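Local coordinates for protein ribonuclease J (Methanolobus psychrophilus R15, PDB 5HAB) that is an archaeal beta-CASP exoribonuclease of the metallo-beta-lactamase superfamily that degrades RNA, probably by metal-dependent hydrolysis, at residues P203-V208 / H270-N275. The protein carries 1 engineered substitution. Numbering follows the deposited sequence.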
loop_
_atom_site.group_PDB
_atom_site.type_symbol
_atom_site.label_atom_id
_atom_site.label_comp_id
_atom_site.label_asym_id
_atom_site.label_seq_id
_atom_site.Cartn_x
_atom_site.Cartn_y
_atom_site.Cartn_z
ATOM N N PRO B 203 -22.984 23.571 4.012
ATOM C CA PRO B 203 -22.220 23.640 5.262
ATOM C C PRO B 203 -23.132 23.509 6.470
ATOM O O PRO B 203 -24.327 23.764 6.355
ATOM C CB PRO B 203 -21.576 25.034 5.217
ATOM C CG PRO B 203 -21.832 25.562 3.836
ATOM C CD PRO B 203 -23.058 24.881 3.346
ATOM N N THR B 204 -22.579 23.118 7.610
ATOM C CA THR B 204 -23.373 23.009 8.823
ATOM C C THR B 204 -23.194 24.213 9.754
ATOM O O THR B 204 -23.791 24.252 10.829
ATOM C CB THR B 204 -23.043 21.721 9.604
ATOM O OG1 THR B 204 -21.676 21.744 10.023
ATOM C CG2 THR B 204 -23.285 20.489 8.737
ATOM N N LEU B 205 -22.384 25.191 9.356
ATOM C CA LEU B 205 -22.176 26.359 10.215
ATOM C C LEU B 205 -21.948 27.672 9.468
ATOM O O LEU B 205 -22.673 28.645 9.685
ATOM C CB LEU B 205 -20.998 26.111 11.158
ATOM C CG LEU B 205 -21.173 26.639 12.582
ATOM C CD1 LEU B 205 -22.510 26.209 13.160
ATOM C CD2 LEU B 205 -20.032 26.177 13.473
ATOM N N GLY B 206 -20.944 27.709 8.604
ATOM C CA GLY B 206 -20.632 28.917 7.859
ATOM C C GLY B 206 -21.644 29.257 6.781
ATOM O O GLY B 206 -22.828 28.939 6.890
ATOM N N GLU B 207 -21.165 29.911 5.730
ATOM C CA GLU B 207 -22.015 30.321 4.625
ATOM C C GLU B 207 -21.626 29.553 3.370
ATOM O O GLU B 207 -20.533 28.988 3.290
ATOM C CB GLU B 207 -21.899 31.824 4.367
ATOM C CG GLU B 207 -22.330 32.706 5.519
ATOM C CD GLU B 207 -22.111 34.177 5.224
ATOM O OE1 GLU B 207 -21.006 34.532 4.756
ATOM O OE2 GLU B 207 -23.044 34.975 5.450
ATOM N N VAL B 208 -22.532 29.528 2.399
ATOM C CA VAL B 208 -22.257 28.941 1.096
ATOM C C VAL B 208 -21.196 29.783 0.405
ATOM O O VAL B 208 -21.239 31.012 0.475
ATOM C CB VAL B 208 -23.544 28.839 0.254
ATOM C CG1 VAL B 208 -23.254 29.062 -1.226
ATOM C CG2 VAL B 208 -24.206 27.490 0.472
ATOM N N HIS B 270 -12.299 22.389 15.077
ATOM C CA HIS B 270 -13.372 22.073 14.134
ATOM C C HIS B 270 -14.729 22.356 14.773
ATOM O O HIS B 270 -15.419 21.448 15.241
ATOM C CB HIS B 270 -13.298 20.620 13.659
ATOM C CG HIS B 270 -13.960 20.394 12.336
ATOM N ND1 HIS B 270 -15.019 21.162 11.895
ATOM C CD2 HIS B 270 -13.707 19.502 11.348
ATOM C CE1 HIS B 270 -15.391 20.747 10.697
ATOM N NE2 HIS B 270 -14.611 19.741 10.342
ATOM N N ILE B 271 -15.098 23.632 14.776
ATOM C CA ILE B 271 -16.256 24.120 15.512
ATOM C C ILE B 271 -17.580 23.552 14.984
ATOM O O ILE B 271 -18.486 23.262 15.766
ATOM C CB ILE B 271 -16.262 25.667 15.503
ATOM C CG1 ILE B 271 -14.960 26.203 16.107
ATOM C CG2 ILE B 271 -17.434 26.209 16.275
ATOM C CD1 ILE B 271 -14.676 25.701 17.519
ATOM N N ALA B 272 -17.695 23.387 13.668
ATOM C CA ALA B 272 -18.895 22.793 13.073
ATOM C C ALA B 272 -19.111 21.369 13.582
ATOM O O ALA B 272 -20.234 20.963 13.918
ATOM C CB ALA B 272 -18.800 22.808 11.562
ATOM N N ARG B 273 -18.014 20.624 13.652
ATOM C CA ARG B 273 -18.040 19.245 14.110
ATOM C C ARG B 273 -18.462 19.158 15.574
ATOM O O ARG B 273 -19.367 18.394 15.924
ATOM C CB ARG B 273 -16.666 18.601 13.929
ATOM C CG ARG B 273 -16.602 17.170 14.412
ATOM C CD ARG B 273 -17.147 16.233 13.366
ATOM N NE ARG B 273 -16.133 15.912 12.368
ATOM C CZ ARG B 273 -16.070 16.482 11.173
ATOM N NH1 ARG B 273 -16.971 17.389 10.833
ATOM N NH2 ARG B 273 -15.118 16.146 10.317
ATOM N N VAL B 274 -17.788 19.931 16.423
ATOM C CA VAL B 274 -18.088 19.970 17.851
ATOM C C VAL B 274 -19.546 20.361 18.086
ATOM O O VAL B 274 -20.235 19.769 18.922
ATOM C CB VAL B 274 -17.146 20.936 18.586
ATOM C CG1 VAL B 274 -17.581 21.105 20.037
ATOM C CG2 VAL B 274 -15.708 20.442 18.514
ATOM N N ASN B 275 -20.005 21.352 17.327
ATOM C CA ASN B 275 -21.391 21.796 17.362
ATOM C C ASN B 275 -22.330 20.619 17.122
ATOM O O ASN B 275 -23.217 20.329 17.947
ATOM C CB ASN B 275 -21.626 22.891 16.313
ATOM C CG ASN B 275 -22.953 23.604 16.496
ATOM O OD1 ASN B 275 -23.320 23.978 17.611
ATOM N ND2 ASN B 275 -23.679 23.800 15.400
HETATM O O HOH W 1 -21.147 18.963 11.358
#
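T204 meets A272 through its hydroxyl: T204 OG1 lies 3.4 Å from A272 CB, a van der Waals approach. With chi1 at 63°, OG1 sits between the backbone N and the carbonyl carbon of T204, which directs it to the first turn of helix 271-283. There it shares a water with the helix, 3.1 Å from T204 OG1; the same water donates a weak hydrogen bond to A272 O, at 3.4 Å.

L205 makes the largest share of the contact, and its two methyls diverge over the turn. L205 CD2 rides on the backbone, 3.6 Å from A272 CA, and also meets the branch methyl I271 CG2 at 3.8 Å. Closer to the loop, L205 CB faces A272 CB at 4.0 Å. L205 CD1 takes the other direction, coming within 3.5 Å of N275 ND2, one helical turn beyond I271. With CG anti to the backbone N (chi1 -168°), N275 reaches obliquely toward the leucine and presents its amide nitrogen. I308 touches both L205 and I271, extending the apolar patch beyond the two segments.

The contact thus joins a metallo-beta-lactamase loop to a beta-CASP helix, about 6 Å from bound RNA at the nearest atom. No direct hydrogen bond crosses it, and just 192 Å² is buried, so this is a small dispersion contact supplemented by one water bridge that is weak on the helix side.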